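Local coordinates for protein glypican-1 (Homo sapiens, PDB 4YWT) that carries heparan sulfate chains at the cell surface, binds alpha-4(V) collagen through them and takes part in Schwann cell myelination, at residues Y38-F43 with N75-R79; D47-I53 with T66-M72; E207-R211 with V316-L320. The protein carries 3 engineered substitutions. All coordinates share one frame; numbering follows the deposited sequence.

Overall arrangement
Contacts 1 and 2 share the cysteine-rich end of an elongated, mostly helical chain, with centres 13 Å apart, and both use the start of helix 70-129. Tyr38 of contact 1 joins them, its ring packing on Val48 and its hydroxyl end on Met72. Both are only partly buried and rich in loop, so polar bonds matter: an amide-phenol bond and an arginine-carbonyl contact in contact 1, backbone bonds and disulfide-linked cysteines in contact 2. Contact 3 lies on the opposite side of the chain's centre, about 66 Å from contact 1 between centres. There two helices bury a tryptophan against a salt-bridged glutamate and arginine, while a leucine packs among aliphatic groups on the other flank.

Contact 1: Y38-F43 with N75-R79; sequences YGAKGF and NLANR
Tyr38, on helix 32-39, and Phe43, after the turn that follows, both lie against the first turns of helix 70-129: the CA atoms of Tyr38 and Leu76 are 7.9 Å apart, those of Phe43 and Asn75 7.7 Å. Between them a type I beta turn, closed by Gly42 N to Gly39 O at 3.1 Å, reverses the chain and brings Lys41 opposite Arg79. Asn75 works on two sides. Its ND2 donates to Tyr38 OH at 2.7 Å, a fairly straight bond with the hydroxyl oxygen in the amide plane. The same side chain lies over one face of the Phe43 ring, with the amide stacked only 12° from the ring plane and CB 3.6 Å from the centroid, a CH-pi contact. Bond and stack together should fix the rotation of the amide. Leu76 CD2 reaches the edge of the Tyr38 ring, 4.1 Å from CD1. Bends at chi2 (56°) and chi3 (57°) fold Arg79 back, so that Phe43 CE2 lies over a face of its guanidinium while the edge meets the carbonyl of Lys41. The modelled NH2 to Lys41 O distance of 2.4 Å is too short to trust in detail; the NH1 bond to that oxygen is weak. Lys41 NZ, 4.0 Å from Arg79 NH1, has a hydrogen bond to Tyr254 OH and a long, weak ion pair with Glu83. The contact thus fastens helix 32-39 and the turn after it onto helix 70-129, while helix 243-253 touches Leu76 through Met250.

Contact 2: D47-I53 with T66-M72; sequences DVPQAEI and TCCTSEM
Ile53 and Thr66 form a single antiparallel, hydrogen-bonded bridge: Ile53 N donates to Thr66 O at 2.9 Å, and Thr66 N returns the bond to Ile53 O, also at 2.9 Å. Two side-chain oxygens then organise the chain leading into helix 70-129. Thr66 OG1 accepts from Cys68 N at 2.8 Å, an ST turn, and is also hydrogen-bonded with the carbonyl oxygen of Cys258. Thr69 is the N-cap residue; with chi1 at 64° its OG1 stands between backbone N and carbonyl carbon, where it accepts a weak bond from Met72 N at 3.4 Å. Met72 SD reciprocates by taking Thr69 N, weakly, at 3.4 Å, completing a capping box. Thr69 OG1 also gives a weak bond to Asp47 O, tying the cap to the facing loop. Van der Waals contacts fill the middle. Met72 lays its thioether end against Val48, CE to CG2 at 3.8 Å, the two side chains at about a right angle. Pro49 rests CG on the carbonyl oxygen of Cys67, 3.2 Å away, and its CD against Thr69 CG2 and Met72 SD. The acidic pair is less easy: Asp47 OD1 and Glu71 OE1 lie 2.8 Å apart with carboxylate planes 85° to each other, a closeness that may favour a proton on one of them. Disulfides secure the 66-72 segment, Cys67 to Cys31 and Cys68 to Cys258. Such disulfide-linked loops are characteristic of the glypican cysteine-rich lobe; here they run into a helix start closed by the capping box.

Contact 3: E207-R211 with V316-L320; sequences ELRLR and VHTWL
Trp319 and Glu207 both send their side chains off with CG beside the backbone N, chi1 -65° in Trp319 and -74° in Glu207: the indole is sent across the gap between the helices, and the glutamate starts along its face. The bend at chi2 then swings the Glu207 carboxylate toward Arg211. The backbone position of Glu207 sets its CB above the six-membered ring, 3.9 Å from the centroid, in a CH-pi contact, and 3.6 Å from CZ3; CG follows near the rim at CZ3 and CH2. One turn on, the extended chain of Arg211 crosses the indole at about a right angle, its NE 3.5 Å from CZ2 in an oblique approach and its CD near NE1 and CZ2. Glu207 OE2 accepts from Arg211 NE at 3.2 Å, a salt bridge within helix 204-236 in which the donor comes nearly along the C-O axis of the carboxylate. The bridge ties together the two side chains that touch the indole. On the other flank Leu208 fits between residues of helix 316-328. Its two methyls divide the work: CD1 packs on Val316 CG1 at 4.1 Å, CD2 on Leu320 CD2 at 4.0 Å, while its CB lies 4.3 Å from Trp319 CB. The axes of the two short segments approach to 10.5 Å and run nearly antiparallel, at 156°. Trp166 of helix 158-177 touches both Leu208 and Leu320, and helix 137-152 covers Val316 through Tyr144 and Leu147. This is buried, side-chain-driven packing of antiparallel helices, the construction of the elongated alpha-helical glypican core, here remote from the cysteine-rich end.

Contact 1: Y38-F43 with N75-R79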
loop_
_atom_site.group_PDB
_atom_site.type_symbol
_atom_site.label_atom_id
_atom_site.label_comp_id
_atom_site.label_asym_id
_atom_site.label_seq_id
_atom_site.Cartn_x
_atom_site.Cartn_y
_atom_site.Cartn_z
ATOM N N TYR A 38 39.279 -9.645 -3.508
ATOM C CA TYR A 38 39.145 -8.831 -4.713
ATOM C C TYR A 38 39.066 -9.698 -5.967
ATOM O O TYR A 38 38.432 -9.324 -6.953
ATOM C CB TYR A 38 40.317 -7.851 -4.812
ATOM C CG TYR A 38 40.310 -6.947 -6.024
ATOM C CD1 TYR A 38 39.474 -5.840 -6.084
ATOM C CD2 TYR A 38 41.162 -7.182 -7.094
ATOM C CE1 TYR A 38 39.476 -5.005 -7.186
ATOM C CE2 TYR A 38 41.175 -6.351 -8.195
ATOM C CZ TYR A 38 40.330 -5.264 -8.237
ATOM O OH TYR A 38 40.336 -4.437 -9.337
ATOM N N GLY A 39 39.712 -10.860 -5.918
ATOM C CA GLY A 39 39.731 -11.777 -7.044
ATOM C C GLY A 39 38.477 -12.622 -7.153
ATOM O O GLY A 39 37.970 -12.860 -8.250
ATOM N N ALA A 40 37.968 -13.072 -6.009
ATOM C CA ALA A 40 36.749 -13.874 -5.966
ATOM C C ALA A 40 35.530 -13.022 -6.296
ATOM O O ALA A 40 34.416 -13.531 -6.428
ATOM C CB ALA A 40 36.589 -14.525 -4.600
ATOM N N LYS A 41 35.751 -11.718 -6.427
ATOM C CA LYS A 41 34.690 -10.783 -6.764
ATOM C C LYS A 41 34.702 -10.429 -8.249
ATOM O O LYS A 41 34.051 -9.477 -8.674
ATOM C CB LYS A 41 34.813 -9.519 -5.912
ATOM C CG LYS A 41 34.322 -9.699 -4.486
ATOM C CD LYS A 41 34.490 -8.428 -3.673
ATOM C CE LYS A 41 33.601 -8.449 -2.441
ATOM N NZ LYS A 41 32.155 -8.470 -2.807
ATOM N N GLY A 42 35.451 -11.199 -9.033
ATOM C CA GLY A 42 35.437 -11.057 -10.477
ATOM C C GLY A 42 36.332 -9.964 -11.032
ATOM O O GLY A 42 36.057 -9.411 -12.096
ATOM N N PHE A 43 37.406 -9.653 -10.316
ATOM C CA PHE A 43 38.365 -8.657 -10.780
ATOM C C PHE A 43 39.757 -9.273 -10.893
ATOM O O PHE A 43 40.030 -10.314 -10.298
ATOM C CB PHE A 43 38.395 -7.451 -9.843
ATOM C CG PHE A 43 37.069 -6.769 -9.682
ATOM C CD1 PHE A 43 36.495 -6.081 -10.741
ATOM C CD2 PHE A 43 36.403 -6.794 -8.468
ATOM C CE1 PHE A 43 35.275 -5.448 -10.594
ATOM C CE2 PHE A 43 35.186 -6.161 -8.314
ATOM C CZ PHE A 43 34.621 -5.486 -9.378
ATOM N N ASN A 75 36.629 -0.316 -8.687
ATOM C CA ASN A 75 35.903 -1.574 -8.829
ATOM C C ASN A 75 35.093 -1.926 -7.583
ATOM O O ASN A 75 33.916 -2.282 -7.675
ATOM C CB ASN A 75 36.871 -2.712 -9.155
ATOM C CG ASN A 75 37.301 -2.714 -10.610
ATOM O OD1 ASN A 75 36.550 -2.298 -11.492
ATOM N ND2 ASN A 75 38.515 -3.189 -10.869
ATOM N N LEU A 76 35.729 -1.821 -6.421
ATOM C CA LEU A 76 35.063 -2.117 -5.158
ATOM C C LEU A 76 33.939 -1.123 -4.875
ATOM O O LEU A 76 32.908 -1.487 -4.305
ATOM C CB LEU A 76 36.074 -2.120 -4.009
ATOM C CG LEU A 76 37.048 -3.299 -3.998
ATOM C CD1 LEU A 76 38.079 -3.137 -2.892
ATOM C CD2 LEU A 76 36.297 -4.614 -3.844
ATOM N N ALA A 77 34.141 0.130 -5.277
ATOM C CA ALA A 77 33.103 1.149 -5.147
ATOM C C ALA A 77 31.867 0.759 -5.956
ATOM O O ALA A 77 30.748 0.703 -5.424
ATOM C CB ALA A 77 33.627 2.504 -5.591
ATOM N N ASN A 78 32.083 0.489 -7.244
ATOM C CA ASN A 78 31.027 -0.000 -8.126
ATOM C C ASN A 78 30.306 -1.202 -7.527
ATOM O O ASN A 78 29.071 -1.277 -7.538
ATOM C CB ASN A 78 31.604 -0.374 -9.493
ATOM C CG ASN A 78 31.365 0.694 -10.543
ATOM O OD1 ASN A 78 32.004 1.746 -10.533
ATOM N ND2 ASN A 78 30.447 0.421 -11.464
ATOM N N ARG A 79 31.092 -2.132 -6.992
ATOM C CA ARG A 79 30.552 -3.344 -6.389
ATOM C C ARG A 79 29.614 -3.036 -5.227
ATOM O O ARG A 79 28.458 -3.456 -5.230
ATOM C CB ARG A 79 31.682 -4.256 -5.913
ATOM C CG ARG A 79 31.187 -5.560 -5.318
ATOM C CD ARG A 79 30.313 -6.297 -6.318
ATOM N NE ARG A 79 31.023 -6.555 -7.567
ATOM C CZ ARG A 79 31.797 -7.614 -7.774
ATOM N NH1 ARG A 79 31.945 -8.518 -6.816
ATOM N NH2 ARG A 79 32.412 -7.777 -8.936
#

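Contact 2: D47-I53 with T66-M72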
loop_
_atom_site.group_PDB
_atom_site.type_symbol
_atom_site.label_atom_id
_atom_site.label_comp_id
_atom_site.label_asym_id
_atom_site.label_seq_id
_atom_site.Cartn_x
_atom_site.Cartn_y
_atom_site.Cartn_z
ATOM N N ASP A 47 45.871 -6.840 -10.486
ATOM C CA ASP A 47 45.719 -5.459 -10.044
ATOM C C ASP A 47 46.092 -5.279 -8.577
ATOM O O ASP A 47 46.291 -4.155 -8.116
ATOM C CB ASP A 47 44.286 -4.970 -10.269
ATOM C CG ASP A 47 43.912 -4.914 -11.736
ATOM O OD1 ASP A 47 44.754 -4.476 -12.547
ATOM O OD2 ASP A 47 42.765 -5.276 -12.075
ATOM N N VAL A 48 46.186 -6.384 -7.844
ATOM C CA VAL A 48 46.487 -6.320 -6.419
ATOM C C VAL A 48 47.986 -6.272 -6.152
ATOM O O VAL A 48 48.720 -7.179 -6.545
ATOM C CB VAL A 48 45.895 -7.517 -5.659
ATOM C CG1 VAL A 48 46.263 -7.433 -4.183
ATOM C CG2 VAL A 48 44.388 -7.563 -5.835
ATOM N N PRO A 49 48.444 -5.207 -5.480
ATOM C CA PRO A 49 49.848 -5.098 -5.081
ATOM C C PRO A 49 50.272 -6.243 -4.171
ATOM O O PRO A 49 49.515 -6.671 -3.297
ATOM C CB PRO A 49 49.909 -3.754 -4.344
ATOM C CG PRO A 49 48.498 -3.430 -3.996
ATOM C CD PRO A 49 47.667 -4.020 -5.087
ATOM N N GLN A 50 51.487 -6.726 -4.402
ATOM C CA GLN A 50 52.068 -7.850 -3.679
ATOM C C GLN A 50 52.083 -7.616 -2.173
ATOM O O GLN A 50 51.732 -8.501 -1.395
ATOM C CB GLN A 50 53.493 -8.129 -4.181
ATOM C CG GLN A 50 54.371 -6.892 -4.451
ATOM C CD GLN A 50 53.901 -6.042 -5.625
ATOM O OE1 GLN A 50 53.552 -6.562 -6.685
ATOM N NE2 GLN A 50 53.874 -4.727 -5.430
ATOM N N ALA A 51 52.495 -6.421 -1.767
ATOM C CA ALA A 51 52.473 -6.055 -0.359
ATOM C C ALA A 51 51.806 -4.699 -0.172
ATOM O O ALA A 51 51.405 -4.056 -1.141
ATOM C CB ALA A 51 53.884 -6.040 0.213
ATOM N N GLU A 52 51.696 -4.273 1.081
ATOM C CA GLU A 52 51.030 -3.022 1.416
ATOM C C GLU A 52 51.802 -1.833 0.849
ATOM O O GLU A 52 52.997 -1.685 1.102
ATOM C CB GLU A 52 50.887 -2.909 2.935
ATOM C CG GLU A 52 49.986 -1.799 3.430
ATOM C CD GLU A 52 49.613 -1.985 4.888
ATOM O OE1 GLU A 52 49.887 -1.077 5.700
ATOM O OE2 GLU A 52 49.050 -3.050 5.223
ATOM N N ILE A 53 51.117 -0.986 0.085
ATOM C CA ILE A 53 51.774 0.133 -0.588
ATOM C C ILE A 53 51.292 1.484 -0.064
ATOM O O ILE A 53 50.451 1.549 0.831
ATOM C CB ILE A 53 51.549 0.087 -2.113
ATOM C CG1 ILE A 53 50.071 0.310 -2.444
ATOM C CG2 ILE A 53 52.045 -1.230 -2.689
ATOM C CD1 ILE A 53 49.791 0.483 -3.922
ATOM N N THR A 66 47.853 1.076 1.974
ATOM C CA THR A 66 46.723 0.319 1.455
ATOM C C THR A 66 47.129 -0.821 0.527
ATOM O O THR A 66 48.204 -0.800 -0.071
ATOM C CB THR A 66 45.755 1.241 0.688
ATOM O OG1 THR A 66 44.720 0.454 0.084
ATOM C CG2 THR A 66 46.500 2.004 -0.398
ATOM N N CYS A 67 46.258 -1.820 0.426
ATOM C CA CYS A 67 46.428 -2.908 -0.528
ATOM C C CYS A 67 45.643 -2.648 -1.810
ATOM O O CYS A 67 45.606 -3.492 -2.703
ATOM C CB CYS A 67 45.997 -4.238 0.088
ATOM S SG CYS A 67 47.167 -4.896 1.290
ATOM N N CYS A 68 45.002 -1.487 -1.888
ATOM C CA CYS A 68 44.151 -1.161 -3.027
ATOM C C CYS A 68 44.798 -0.172 -3.990
ATOM O O CYS A 68 45.405 0.814 -3.570
ATOM C CB CYS A 68 42.812 -0.597 -2.543
ATOM S SG CYS A 68 41.710 -1.811 -1.787
ATOM N N THR A 69 44.664 -0.445 -5.284
ATOM C CA THR A 69 45.069 0.504 -6.313
ATOM C C THR A 69 43.849 1.298 -6.760
ATOM O O THR A 69 42.748 1.090 -6.248
ATOM C CB THR A 69 45.717 -0.196 -7.525
ATOM O OG1 THR A 69 44.755 -1.040 -8.168
ATOM C CG2 THR A 69 46.913 -1.028 -7.086
ATOM N N SER A 70 44.044 2.211 -7.708
ATOM C CA SER A 70 42.950 3.028 -8.225
ATOM C C SER A 70 41.857 2.159 -8.843
ATOM O O SER A 70 40.672 2.320 -8.539
ATOM C CB SER A 70 43.474 4.032 -9.255
ATOM O OG SER A 70 42.453 4.925 -9.663
ATOM N N GLU A 71 42.273 1.234 -9.705
ATOM C CA GLU A 71 41.355 0.296 -10.338
ATOM C C GLU A 71 40.614 -0.529 -9.290
ATOM O O GLU A 71 39.410 -0.766 -9.409
ATOM C CB GLU A 71 42.110 -0.625 -11.300
ATOM C CG GLU A 71 42.701 0.091 -12.506
ATOM C CD GLU A 71 43.759 -0.735 -13.216
ATOM O OE1 GLU A 71 43.667 -1.979 -13.179
ATOM O OE2 GLU A 71 44.679 -0.140 -13.817
ATOM N N MET A 72 41.340 -0.955 -8.260
ATOM C CA MET A 72 40.751 -1.719 -7.167
ATOM C C MET A 72 39.697 -0.910 -6.421
ATOM O O MET A 72 38.590 -1.392 -6.180
ATOM C CB MET A 72 41.831 -2.186 -6.189
ATOM C CG MET A 72 42.780 -3.229 -6.751
ATOM S SD MET A 72 43.978 -3.788 -5.526
ATOM C CE MET A 72 42.887 -4.447 -4.267
#

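Contact 3: E207-R211 with V316-L320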
loop_
_atom_site.group_PDB
_atom_site.type_symbol
_atom_site.label_atom_id
_atom_site.label_comp_id
_atom_site.label_asym_id
_atom_site.label_seq_id
_atom_site.Cartn_x
_atom_site.Cartn_y
_atom_site.Cartn_z
ATOM N N GLU A 207 -32.439 1.689 4.541
ATOM C CA GLU A 207 -31.348 0.840 5.008
ATOM C C GLU A 207 -30.348 0.585 3.887
ATOM O O GLU A 207 -29.137 0.766 4.063
ATOM C CB GLU A 207 -31.891 -0.489 5.541
ATOM C CG GLU A 207 -32.569 -0.391 6.897
ATOM C CD GLU A 207 -31.596 -0.078 8.016
ATOM O OE1 GLU A 207 -32.025 0.501 9.036
ATOM O OE2 GLU A 207 -30.401 -0.418 7.878
ATOM N N LEU A 208 -30.869 0.181 2.731
ATOM C CA LEU A 208 -30.040 -0.054 1.558
ATOM C C LEU A 208 -29.292 1.211 1.155
ATOM O O LEU A 208 -28.111 1.152 0.822
ATOM C CB LEU A 208 -30.883 -0.556 0.384
ATOM C CG LEU A 208 -30.085 -0.893 -0.876
ATOM C CD1 LEU A 208 -29.032 -1.954 -0.571
ATOM C CD2 LEU A 208 -31.000 -1.346 -2.001
ATOM N N ARG A 209 -29.981 2.350 1.191
ATOM C CA ARG A 209 -29.359 3.622 0.833
ATOM C C ARG A 209 -28.138 3.898 1.704
ATOM O O ARG A 209 -27.020 4.028 1.199
ATOM C CB ARG A 209 -30.353 4.779 0.961
ATOM C CG ARG A 209 -29.813 6.100 0.424
ATOM C CD ARG A 209 -30.776 7.262 0.648
ATOM N NE ARG A 209 -30.681 7.817 1.996
ATOM C CZ ARG A 209 -31.617 7.684 2.930
ATOM N NH1 ARG A 209 -32.731 7.017 2.666
ATOM N NH2 ARG A 209 -31.440 8.223 4.129
ATOM N N LEU A 210 -28.364 3.974 3.013
ATOM C CA LEU A 210 -27.301 4.268 3.965
ATOM C C LEU A 210 -26.150 3.268 3.859
ATOM O O LEU A 210 -24.989 3.650 3.633
ATOM C CB LEU A 210 -27.857 4.274 5.391
ATOM C CG LEU A 210 -28.842 5.392 5.735
ATOM C CD1 LEU A 210 -29.550 5.100 7.049
ATOM C CD2 LEU A 210 -28.129 6.734 5.794
ATOM N N ARG A 211 -26.486 1.989 4.008
ATOM C CA ARG A 211 -25.482 0.930 4.018
ATOM C C ARG A 211 -24.654 0.897 2.739
ATOM O O ARG A 211 -23.427 0.840 2.799
ATOM C CB ARG A 211 -26.144 -0.429 4.251
ATOM C CG ARG A 211 -26.663 -0.610 5.665
ATOM C CD ARG A 211 -27.296 -1.974 5.866
ATOM N NE ARG A 211 -27.741 -2.153 7.245
ATOM C CZ ARG A 211 -26.964 -2.592 8.230
ATOM N NH1 ARG A 211 -27.455 -2.721 9.455
ATOM N NH2 ARG A 211 -25.696 -2.900 7.991
ATOM N N VAL A 316 -27.071 -7.162 -0.862
ATOM C CA VAL A 316 -28.071 -6.243 -1.411
ATOM C C VAL A 316 -29.414 -6.942 -1.656
ATOM O O VAL A 316 -30.497 -6.398 -1.366
ATOM C CB VAL A 316 -27.574 -5.618 -2.736
ATOM C CG1 VAL A 316 -28.687 -4.844 -3.421
ATOM C CG2 VAL A 316 -26.366 -4.724 -2.489
ATOM N N HIS A 317 -29.326 -8.163 -2.177
ATOM C CA HIS A 317 -30.499 -8.949 -2.537
ATOM C C HIS A 317 -31.419 -9.199 -1.347
ATOM O O HIS A 317 -32.629 -9.335 -1.514
ATOM C CB HIS A 317 -30.073 -10.284 -3.153
ATOM C CG HIS A 317 -29.232 -11.131 -2.249
ATOM N ND1 HIS A 317 -27.872 -10.953 -2.114
ATOM C CD2 HIS A 317 -29.558 -12.165 -1.438
ATOM C CE1 HIS A 317 -27.397 -11.839 -1.257
ATOM N NE2 HIS A 317 -28.399 -12.586 -0.833
ATOM N N THR A 318 -30.846 -9.261 -0.149
ATOM C CA THR A 318 -31.634 -9.476 1.058
ATOM C C THR A 318 -32.542 -8.279 1.325
ATOM O O THR A 318 -33.728 -8.438 1.638
ATOM C CB THR A 318 -30.737 -9.722 2.285
ATOM O OG1 THR A 318 -30.046 -8.515 2.628
ATOM C CG2 THR A 318 -29.727 -10.820 1.994
ATOM N N TRP A 319 -31.982 -7.081 1.191
ATOM C CA TRP A 319 -32.748 -5.856 1.384
ATOM C C TRP A 319 -33.771 -5.671 0.274
ATOM O O TRP A 319 -34.892 -5.220 0.526
ATOM C CB TRP A 319 -31.823 -4.640 1.460
ATOM C CG TRP A 319 -30.930 -4.655 2.657
ATOM C CD1 TRP A 319 -29.586 -4.880 2.674
ATOM C CD2 TRP A 319 -31.322 -4.453 4.019
ATOM N NE1 TRP A 319 -29.113 -4.820 3.963
ATOM C CE2 TRP A 319 -30.160 -4.560 4.808
ATOM C CE3 TRP A 319 -32.543 -4.187 4.649
ATOM C CZ2 TRP A 319 -30.179 -4.410 6.194
ATOM C CZ3 TRP A 319 -32.562 -4.040 6.025
ATOM C CH2 TRP A 319 -31.388 -4.151 6.783
ATOM N N LEU A 320 -33.390 -6.016 -0.954
ATOM C CA LEU A 320 -34.349 -5.978 -2.058
ATOM C C LEU A 320 -35.548 -6.887 -1.769
ATOM O O LEU A 320 -36.709 -6.475 -1.891
ATOM C CB LEU A 320 -33.679 -6.384 -3.373
ATOM C CG LEU A 320 -32.584 -5.456 -3.904
ATOM C CD1 LEU A 320 -32.049 -5.964 -5.235
ATOM C CD2 LEU A 320 -33.100 -4.030 -4.039
#